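Local coordinates for alpha-1,6-mannanase (Bacteroides thetaiotaomicron, PDB 4V1S), which probably hydrolyses alpha-1,6-mannosidic linkages in the backbone of mannan as a member of glycoside hydrolase family GH76, at residues N112-W117 / L165-G170; S211-Y216 / D226-I231; D321-M326 / F340-F345. All blocks are in the same frame, centred on the assembly; numbering follows the deposited sequence. Where two conformers were deposited one is given.

Interaction 1: residues N112-W117 / L165-G170; sequences NFDNYW and LEKAKG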
loop_
_atom_site.group_PDB
_atom_site.type_symbol
_atom_site.label_atom_id
_atom_site.label_comp_id
_atom_site.label_asym_id
_atom_site.label_seq_id
_atom_site.Cartn_x
_atom_site.Cartn_y
_atom_site.Cartn_z
ATOM N N ASN A 112 14.480 -11.345 -0.244
ATOM C CA ASN A 112 13.335 -12.238 -0.267
ATOM C C ASN A 112 12.394 -11.941 -1.457
ATOM O O ASN A 112 11.861 -12.868 -2.066
ATOM C CB ASN A 112 12.570 -12.172 1.045
ATOM C CG ASN A 112 11.490 -13.238 1.134
ATOM O OD1 ASN A 112 11.741 -14.403 0.839
ATOM N ND2 ASN A 112 10.266 -12.819 1.430
ATOM N N PHE A 113 12.176 -10.668 -1.733
ATOM C CA PHE A 113 11.396 -10.255 -2.873
ATOM C C PHE A 113 11.989 -10.816 -4.168
ATOM O O PHE A 113 11.241 -11.157 -5.081
ATOM C CB PHE A 113 11.244 -8.719 -2.980
ATOM C CG PHE A 113 10.013 -8.208 -2.300
ATOM C CD1 PHE A 113 9.958 -8.115 -0.895
ATOM C CD2 PHE A 113 8.876 -7.899 -3.022
ATOM C CE1 PHE A 113 8.794 -7.720 -0.260
ATOM C CE2 PHE A 113 7.692 -7.509 -2.377
ATOM C CZ PHE A 113 7.647 -7.400 -1.003
ATOM N N ASP A 114 13.314 -10.973 -4.229
ATOM C CA ASP A 114 13.920 -11.598 -5.422
ATOM C C ASP A 114 13.339 -13.041 -5.678
ATOM O O ASP A 114 13.290 -13.504 -6.818
ATOM C CB ASP A 114 15.448 -11.642 -5.293
ATOM C CG ASP A 114 16.165 -10.311 -5.687
ATOM O OD1 ASP A 114 15.585 -9.380 -6.357
ATOM O OD2 ASP A 114 17.381 -10.243 -5.325
ATOM N N ASN A 115 12.901 -13.719 -4.611
ATOM C CA ASN A 115 12.270 -15.038 -4.756
ATOM C C ASN A 115 10.996 -14.959 -5.546
ATOM O O ASN A 115 10.582 -15.959 -6.117
ATOM C CB ASN A 115 11.993 -15.691 -3.436
ATOM C CG ASN A 115 13.264 -16.042 -2.694
ATOM O OD1 ASN A 115 14.210 -16.576 -3.267
ATOM N ND2 ASN A 115 13.282 -15.761 -1.403
ATOM N N TYR A 116 10.337 -13.804 -5.519
ATOM C CA TYR A 116 9.092 -13.578 -6.258
ATOM C C TYR A 116 9.288 -12.949 -7.643
ATOM O O TYR A 116 8.312 -12.745 -8.378
ATOM C CB TYR A 116 8.165 -12.682 -5.436
ATOM C CG TYR A 116 7.710 -13.255 -4.096
ATOM C CD1 TYR A 116 8.556 -13.301 -3.004
ATOM C CD2 TYR A 116 6.440 -13.763 -3.930
ATOM C CE1 TYR A 116 8.144 -13.779 -1.788
ATOM C CE2 TYR A 116 6.014 -14.227 -2.695
ATOM C CZ TYR A 116 6.877 -14.297 -1.651
ATOM O OH TYR A 116 6.444 -14.810 -0.452
ATOM N N TRP A 117 10.528 -12.566 -7.974
ATOM C CA TRP A 117 10.786 -11.888 -9.250
ATOM C C TRP A 117 10.931 -12.885 -10.371
ATOM O O TRP A 117 11.731 -13.826 -10.279
ATOM C CB TRP A 117 12.062 -11.086 -9.136
ATOM C CG TRP A 117 12.480 -10.351 -10.374
ATOM C CD1 TRP A 117 13.478 -10.687 -11.218
ATOM C CD2 TRP A 117 11.891 -9.154 -10.892
ATOM N NE1 TRP A 117 13.602 -9.754 -12.203
ATOM C CE2 TRP A 117 12.622 -8.812 -12.051
ATOM C CE3 TRP A 117 10.801 -8.338 -10.500
ATOM C CZ2 TRP A 117 12.370 -7.664 -12.783
ATOM C CZ3 TRP A 117 10.545 -7.224 -11.249
ATOM C CH2 TRP A 117 11.321 -6.905 -12.403
ATOM N N LEU A 165 16.191 0.652 -6.889
ATOM C CA LEU A 165 15.622 1.469 -7.958
ATOM C C LEU A 165 15.444 0.673 -9.268
ATOM O O LEU A 165 14.461 0.858 -9.965
ATOM C CB LEU A 165 16.508 2.695 -8.190
ATOM C CG LEU A 165 15.940 3.684 -9.204
ATOM C CD1 LEU A 165 14.593 4.247 -8.735
ATOM C CD2 LEU A 165 16.933 4.787 -9.479
ATOM N N GLU A 166 16.388 -0.204 -9.577
ATOM C CA GLU A 166 16.294 -1.044 -10.766
ATOM C C GLU A 166 15.005 -1.872 -10.725
ATOM O O GLU A 166 14.261 -1.950 -11.700
ATOM C CB GLU A 166 17.519 -1.948 -10.861
ATOM C CG GLU A 166 17.530 -2.964 -11.976
ATOM C CD GLU A 166 18.878 -3.684 -12.084
ATOM O OE1 GLU A 166 19.765 -3.476 -11.210
ATOM O OE2 GLU A 166 19.050 -4.458 -13.049
ATOM N N LYS A 167 14.734 -2.482 -9.573
ATOM C CA LYS A 167 13.525 -3.296 -9.440
ATOM C C LYS A 167 12.273 -2.405 -9.367
ATOM O O LYS A 167 11.217 -2.824 -9.827
ATOM C CB LYS A 167 13.593 -4.252 -8.258
ATOM C CG LYS A 167 14.558 -5.403 -8.462
ATOM C CD LYS A 167 14.029 -6.421 -9.442
ATOM C CE LYS A 167 14.944 -7.622 -9.576
ATOM N NZ LYS A 167 16.277 -7.310 -10.144
ATOM N N ALA A 168 12.352 -1.215 -8.761
ATOM C CA ALA A 168 11.203 -0.292 -8.797
ATOM C C ALA A 168 10.802 0.004 -10.236
ATOM O O ALA A 168 9.627 -0.038 -10.591
ATOM C CB ALA A 168 11.501 1.000 -8.083
ATOM N N LYS A 169 11.790 0.322 -11.060
ATOM C CA LYS A 169 11.544 0.615 -12.459
ATOM C C LYS A 169 10.962 -0.588 -13.198
ATOM O O LYS A 169 10.034 -0.449 -14.023
ATOM C CB LYS A 169 12.835 1.085 -13.147
ATOM C CG LYS A 169 13.259 2.464 -12.724
ATOM C CD LYS A 169 14.629 2.746 -13.322
ATOM C CE LYS A 169 15.172 4.092 -12.943
ATOM N NZ LYS A 169 16.568 4.263 -13.451
ATOM N N GLY A 170 11.499 -1.773 -12.899
ATOM C CA GLY A 170 11.043 -2.974 -13.551
ATOM C C GLY A 170 9.644 -3.361 -13.144
ATOM O O GLY A 170 8.833 -3.734 -13.975
HETATM O O HOH W 1 18.030 -8.101 -7.306
#
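Lys167 lays the end of its side chain over one face of the Trp117 indole. Its CE stands almost on the normal of the five-membered ring, 3.5 Å from the centroid, in a CH-pi contact, while Lys167 CD lies over the benzo part, 3.8 Å from Trp117 CD2. Bends at chi2 (-73°) and chi4 (-64°) fold the lysine chain onto the ring and carry Lys167 NZ to 4.4 Å from the same centroid, 19° off the normal, as a cation-pi partner. At its edge the indole meets backbone instead, with Trp117 CH2 4.0 Å from Gly170 C.

Charge adds a looser link. Asp114 OD1 is 4.4 Å from Lys167 NZ, beyond a salt bridge, but water 1 donates to Asp114 OD1 at 2.9 Å and accepts a weak bond from Lys167 NZ. A serine in place of Trp117 would probably deprive the lysine of its aromatic bed, leaving its ammonium group free to swing and a gap beside Gly170.

A type I turn from Asp114 to Trp117 leads from helix 99-114 into strand 117-121. Trp117 meets Tyr127 of strand 124-127 edge-to-face, and Lys167 touches both Tyr127 and Leu152 of helix 142-159, so that hairpin and helices meet here at the surface.

Interaction 2: residues S211-Y216 / D226-I231; sequences SCMKLY and DAAIRI
Ala228 CB is wedged against two residues of the facing helix. Met213 SD touches it at 3.6 Å and Cys212 CB at 4.1 Å, while Cys212 SG reaches the neighbouring methyl, Ala227 CB, at 3.8 Å. The methionine chain is bent at both chi2 (-50°) and chi3 (-54°), a curl that turns the thioether into the alanine instead of letting it run straight out. With such small groups at the centre, the backbones come close: the CA atoms of Cys212 and Ala228 are 5.9 Å apart, and the segment axes approach to 8.9 Å in a nearly antiparallel arrangement (158°). No hydrogen bond crosses this part; the touching residues are buried and the contact is apolar.

Packing thins away from it. Ile231 CB points toward the other segment, yet its nearest approach, Ile231 CD1 to Cys212 SG, is 5.1 Å. On the solvent side Asp226 and Arg230 are exposed, and Arg230 NE turns to a salt bridge with Glu179.

Helices 202-219 and 222-239 form an alpha-hairpin here. Beside it, Met213 and Ile229 lean on Met277 of helix 264-281, while Ser211 and Leu215 pack on helices 142-159 and 162-177, and Lys214 forms a salt bridge with Asp154.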
loop_
_atom_site.group_PDB
_atom_site.type_symbol
_atom_site.label_atom_id
_atom_site.label_comp_id
_atom_site.label_asym_id
_atom_site.label_seq_id
_atom_site.Cartn_x
_atom_site.Cartn_y
_atom_site.Cartn_z
ATOM N N SER A 211 3.182 5.123 -8.264
ATOM C CA SER A 211 4.517 4.667 -8.650
ATOM C C SER A 211 5.123 5.591 -9.705
ATOM O O SER A 211 6.299 5.984 -9.619
ATOM C CB SER A 211 4.469 3.241 -9.196
ATOM O OG SER A 211 4.074 2.293 -8.220
ATOM N N CYS A 212 4.318 5.921 -10.718
ATOM C CA CYS A 212 4.737 6.858 -11.763
ATOM C C CYS A 212 5.166 8.197 -11.167
ATOM O O CYS A 212 6.201 8.741 -11.539
ATOM C CB CYS A 212 3.615 7.095 -12.786
ATOM S SG CYS A 212 3.402 5.806 -14.020
ATOM N N MET A 213 4.368 8.728 -10.245
ATOM C CA MET A 213 4.704 10.014 -9.642
ATOM C C MET A 213 5.981 9.945 -8.796
ATOM O O MET A 213 6.805 10.880 -8.827
ATOM C CB MET A 213 3.527 10.579 -8.852
ATOM C CG MET A 213 2.350 10.965 -9.734
ATOM S SD MET A 213 2.776 12.018 -11.156
ATOM C CE MET A 213 3.634 13.365 -10.355
ATOM N N LYS A 214 6.173 8.838 -8.085
ATOM C CA LYS A 214 7.387 8.661 -7.304
ATOM C C LYS A 214 8.601 8.553 -8.207
ATOM O O LYS A 214 9.633 9.192 -7.950
ATOM C CB LYS A 214 7.265 7.470 -6.339
ATOM C CG LYS A 214 6.318 7.723 -5.167
ATOM C CD LYS A 214 6.171 6.545 -4.229
ATOM C CE LYS A 214 5.537 7.009 -2.923
ATOM N NZ LYS A 214 6.524 7.714 -2.071
ATOM N N LEU A 215 8.476 7.792 -9.293
ATOM C CA LEU A 215 9.574 7.690 -10.251
ATOM C C LEU A 215 9.809 8.980 -11.064
ATOM O O LEU A 215 10.956 9.288 -11.435
ATOM C CB LEU A 215 9.407 6.471 -11.153
ATOM C CG LEU A 215 10.062 5.220 -10.548
ATOM C CD1 LEU A 215 9.547 3.955 -11.197
ATOM C CD2 LEU A 215 11.586 5.283 -10.672
ATOM N N TYR A 216 8.744 9.737 -11.318
ATOM C CA TYR A 216 8.892 11.054 -11.924
ATOM C C TYR A 216 9.759 11.947 -11.049
ATOM O O TYR A 216 10.671 12.623 -11.533
ATOM C CB TYR A 216 7.528 11.725 -12.169
ATOM C CG TYR A 216 7.669 13.130 -12.669
ATOM C CD1 TYR A 216 8.233 13.382 -13.911
ATOM C CD2 TYR A 216 7.281 14.207 -11.885
ATOM C CE1 TYR A 216 8.392 14.678 -14.369
ATOM C CE2 TYR A 216 7.437 15.507 -12.326
ATOM C CZ TYR A 216 7.980 15.734 -13.575
ATOM O OH TYR A 216 8.148 17.018 -14.037
ATOM N N ASP A 226 3.391 11.897 -17.643
ATOM C CA ASP A 226 2.385 11.768 -18.694
ATOM C C ASP A 226 1.554 10.498 -18.529
ATOM O O ASP A 226 0.355 10.519 -18.780
ATOM C CB ASP A 226 3.035 11.807 -20.079
ATOM C CG ASP A 226 3.607 13.181 -20.425
ATOM O OD1 ASP A 226 3.145 14.219 -19.868
ATOM O OD2 ASP A 226 4.518 13.213 -21.268
ATOM N N ALA A 227 2.185 9.409 -18.073
ATOM C CA ALA A 227 1.465 8.177 -17.803
ATOM C C ALA A 227 0.464 8.376 -16.659
ATOM O O ALA A 227 -0.673 7.964 -16.780
ATOM C CB ALA A 227 2.425 7.042 -17.500
ATOM N N ALA A 228 0.890 9.014 -15.566
ATOM C CA ALA A 228 0.002 9.259 -14.443
ATOM C C ALA A 228 -1.226 10.066 -14.883
ATOM O O ALA A 228 -2.368 9.754 -14.513
ATOM C CB ALA A 228 0.729 9.965 -13.311
ATOM N N ILE A 229 -1.000 11.085 -15.698
ATOM C CA ILE A 229 -2.091 11.955 -16.176
ATOM C C ILE A 229 -3.060 11.182 -17.054
ATOM O O ILE A 229 -4.275 11.284 -16.898
ATOM C CB ILE A 229 -1.521 13.186 -16.915
ATOM C CG1 ILE A 229 -0.819 14.115 -15.908
ATOM C CG2 ILE A 229 -2.615 13.946 -17.652
ATOM C CD1 ILE A 229 0.022 15.210 -16.553
ATOM N N ARG A 230 -2.511 10.393 -17.974
ATOM C CA ARG A 230 -3.310 9.604 -18.880
ATOM C C ARG A 230 -4.175 8.586 -18.126
ATOM O O ARG A 230 -5.380 8.469 -18.371
ATOM C CB ARG A 230 -2.389 8.908 -19.894
ATOM C CG ARG A 230 -3.093 8.039 -20.898
ATOM C CD ARG A 230 -2.107 7.384 -21.863
ATOM N NE ARG A 230 -1.195 6.470 -21.172
ATOM C CZ ARG A 230 0.116 6.627 -20.991
ATOM N NH1 ARG A 230 0.775 7.683 -21.463
ATOM N NH2 ARG A 230 0.793 5.686 -20.329
ATOM N N ILE A 231 -3.540 7.820 -17.234
ATOM C CA ILE A 231 -4.259 6.831 -16.452
ATOM C C ILE A 231 -5.284 7.516 -15.538
ATOM O O ILE A 231 -6.415 7.050 -15.402
ATOM C CB ILE A 231 -3.276 5.973 -15.640
ATOM C CG1 ILE A 231 -2.410 5.125 -16.598
ATOM C CG2 ILE A 231 -4.025 5.108 -14.638
ATOM C CD1 ILE A 231 -1.150 4.598 -15.942
#

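Interaction 3: residues D321-M326 / F340-F345; sequences DSWFDM and FHAINF
Trp323 and Phe324 meet the opposite helix with the rims of their rings, each touching a single aliphatic carbon. The benzo end of the indole points at Ala342, whose CB lies close to the ring plane, 4.0 Å from Trp323 CZ3. The methyl thus abuts an edge and covers neither face. Phe324 approaches in a similar way: its CZ, the far end of the ring, is 4.0 Å from Ile343 CD1, which again lies near the ring plane, although the two side chains run aslant to each other. Ile343 presents CD1 because CG1 is anti to the carbonyl carbon (chi1 -64°) and the chain then extends (chi2 169°).

The segments belong to helices 313-330 and 334-350, consecutive helices joined by a short turn. They make up one of the alpha-hairpins of the (alpha/alpha)6 toroid expected for family GH76 and its six-hairpin clan. Their backbones are well separated here, the nearest CA atoms, those of Trp323 and Phe340, lying 9.9 Å apart; the large aromatic side chains of the first helix span most of that distance, and the small alanine and branched isoleucine of the second meet them.

Residues beyond the pair help to fix the rings. Trp323 donates its NE1 hydrogen to Glu298 OE2 and meets Tyr302 edge-to-face, while Phe324 stacks on Tyr390 of helix 374-394, the same helix whose Tyr384 and Ala387 touch Ile343. Asp321 OD1 lies in the plane of the Phe324 ring, at its edge, and forms a salt bridge with Arg386 NE.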
loop_
_atom_site.group_PDB
_atom_site.type_symbol
_atom_site.label_atom_id
_atom_site.label_comp_id
_atom_site.label_asym_id
_atom_site.label_seq_id
_atom_site.Cartn_x
_atom_site.Cartn_y
_atom_site.Cartn_z
ATOM N N ASP A 321 -2.239 6.790 5.582
ATOM C CA ASP A 321 -1.126 7.324 4.795
ATOM C C ASP A 321 -1.528 8.628 4.069
ATOM O O ASP A 321 -0.678 9.510 3.890
ATOM C CB ASP A 321 -0.617 6.296 3.750
ATOM C CG ASP A 321 0.520 5.445 4.271
ATOM O OD1 ASP A 321 1.100 5.837 5.308
ATOM O OD2 ASP A 321 0.839 4.419 3.627
ATOM N N SER A 322 -2.808 8.744 3.669
ATOM C CA SER A 322 -3.343 9.974 3.073
ATOM C C SER A 322 -3.260 11.126 4.063
ATOM O O SER A 322 -2.883 12.246 3.687
ATOM C CB SER A 322 -4.789 9.762 2.539
ATOM O OG SER A 322 -4.792 8.792 1.480
ATOM N N TRP A 323 -3.646 10.868 5.309
ATOM C CA TRP A 323 -3.505 11.877 6.355
ATOM C C TRP A 323 -2.041 12.345 6.514
ATOM O O TRP A 323 -1.789 13.550 6.640
ATOM C CB TRP A 323 -4.086 11.410 7.677
ATOM C CG TRP A 323 -5.509 11.275 7.691
ATOM C CD1 TRP A 323 -6.437 12.017 6.993
ATOM C CD2 TRP A 323 -6.242 10.358 8.493
ATOM N NE1 TRP A 323 -7.707 11.605 7.321
ATOM C CE2 TRP A 323 -7.624 10.602 8.259
ATOM C CE3 TRP A 323 -5.871 9.382 9.414
ATOM C CZ2 TRP A 323 -8.641 9.840 8.873
ATOM C CZ3 TRP A 323 -6.888 8.635 10.052
ATOM C CH2 TRP A 323 -8.248 8.870 9.771
ATOM N N PHE A 324 -1.090 11.411 6.562
ATOM C CA PHE A 324 0.307 11.786 6.648
ATOM C C PHE A 324 0.713 12.642 5.450
ATOM O O PHE A 324 1.426 13.630 5.623
ATOM C CB PHE A 324 1.193 10.545 6.778
ATOM C CG PHE A 324 1.084 9.822 8.118
ATOM C CD1 PHE A 324 1.223 10.535 9.325
ATOM C CD2 PHE A 324 0.900 8.431 8.180
ATOM C CE1 PHE A 324 1.177 9.874 10.545
ATOM C CE2 PHE A 324 0.898 7.765 9.391
ATOM C CZ PHE A 324 1.002 8.490 10.581
ATOM N N ASP A 325 0.268 12.271 4.236
ATOM C CA ASP A 325 0.594 13.056 3.060
ATOM C C ASP A 325 -0.016 14.447 3.146
ATOM O O ASP A 325 0.610 15.420 2.720
ATOM C CB ASP A 325 0.089 12.428 1.768
ATOM C CG ASP A 325 0.867 11.216 1.337
ATOM O OD1 ASP A 325 1.951 10.873 1.904
ATOM O OD2 ASP A 325 0.360 10.562 0.410
ATOM N N MET A 326 -1.230 14.556 3.688
ATOM C CA MET A 326 -1.857 15.863 3.865
ATOM C C MET A 326 -1.039 16.744 4.810
ATOM O O MET A 326 -0.870 17.921 4.555
ATOM C CB MET A 326 -3.302 15.753 4.365
ATOM C CG MET A 326 -4.294 15.423 3.276
ATOM S SD MET A 326 -4.341 16.675 1.961
ATOM C CE MET A 326 -5.769 16.120 1.042
ATOM N N PHE A 340 -2.775 9.540 14.479
ATOM C CA PHE A 340 -2.405 8.965 15.761
ATOM C C PHE A 340 -3.603 8.369 16.488
ATOM O O PHE A 340 -3.490 7.331 17.123
ATOM C CB PHE A 340 -1.723 9.974 16.656
ATOM C CG PHE A 340 -0.347 10.379 16.196
ATOM C CD1 PHE A 340 0.640 9.444 16.045
ATOM C CD2 PHE A 340 -0.039 11.714 15.976
ATOM C CE1 PHE A 340 1.910 9.816 15.660
ATOM C CE2 PHE A 340 1.217 12.085 15.589
ATOM C CZ PHE A 340 2.192 11.130 15.415
ATOM N N HIS A 341 -4.753 9.027 16.395
ATOM C CA HIS A 341 -5.973 8.465 17.029
ATOM C C HIS A 341 -6.337 7.082 16.426
ATOM O O HIS A 341 -6.662 6.142 17.147
ATOM C CB HIS A 341 -7.123 9.447 16.866
ATOM C CG HIS A 341 -8.274 9.198 17.779
ATOM N ND1 HIS A 341 -8.128 9.078 19.142
ATOM C CD2 HIS A 341 -9.599 9.107 17.532
ATOM C CE1 HIS A 341 -9.312 8.885 19.692
ATOM N NE2 HIS A 341 -10.221 8.904 18.737
ATOM N N ALA A 342 -6.236 6.959 15.090
ATOM C CA ALA A 342 -6.585 5.715 14.408
ATOM C C ALA A 342 -5.556 4.626 14.787
ATOM O O ALA A 342 -5.913 3.484 15.070
ATOM C CB ALA A 342 -6.666 5.913 12.914
ATOM N N ILE A 343 -4.290 5.017 14.823
ATOM C CA ILE A 343 -3.206 4.067 15.170
ATOM C C ILE A 343 -3.313 3.641 16.646
ATOM O O ILE A 343 -3.102 2.459 16.985
ATOM C CB ILE A 343 -1.825 4.624 14.752
ATOM C CG1 ILE A 343 -1.792 4.750 13.213
ATOM C CG2 ILE A 343 -0.724 3.704 15.234
ATOM C CD1 ILE A 343 -0.622 5.527 12.676
ATOM N N ASN A 344 -3.678 4.566 17.529
ATOM C CA ASN A 344 -3.898 4.220 18.939
ATOM C C ASN A 344 -4.989 3.191 19.083
ATOM O O ASN A 344 -4.873 2.277 19.872
ATOM C CB ASN A 344 -4.212 5.482 19.760
ATOM C CG ASN A 344 -3.001 6.425 19.900
ATOM O OD1 ASN A 344 -1.865 6.069 19.624
ATOM N ND2 ASN A 344 -3.263 7.634 20.326
ATOM N N PHE A 345 -6.059 3.352 18.301
ATOM C CA PHE A 345 -7.149 2.394 18.304
ATOM C C PHE A 345 -6.688 1.000 17.882
ATOM O O PHE A 345 -7.066 0.007 18.476
ATOM C CB PHE A 345 -8.291 2.886 17.405
ATOM C CG PHE A 345 -9.463 1.941 17.339
ATOM C CD1 PHE A 345 -10.436 1.971 18.276
ATOM C CD2 PHE A 345 -9.565 1.025 16.282
ATOM C CE1 PHE A 345 -11.533 1.118 18.199
ATOM C CE2 PHE A 345 -10.631 0.147 16.204
ATOM C CZ PHE A 345 -11.627 0.212 17.170
#

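How the interactions relate
From the N terminus, interaction 1 comes first and closes a loop of 47 residues that holds the hairpin of strands 117-121 and 124-127 and helix 142-159. Interactions 2 and 3 follow, each closing a much shorter excursion, 9 and 13 residues, between consecutive helices. The three lie in series, none enclosing or crossing another. Interactions 1 and 2 are directly joined: Leu165 CD1 packs against Leu215 CD2 at 3.7 Å, linking helix 162-177 to helix 202-219. Interaction 3 stands apart, its nearest atoms about 7 Å from those of interaction 2, and it lies on the opposite side of the chain's centre from interaction 1, with about 29 Å between centres.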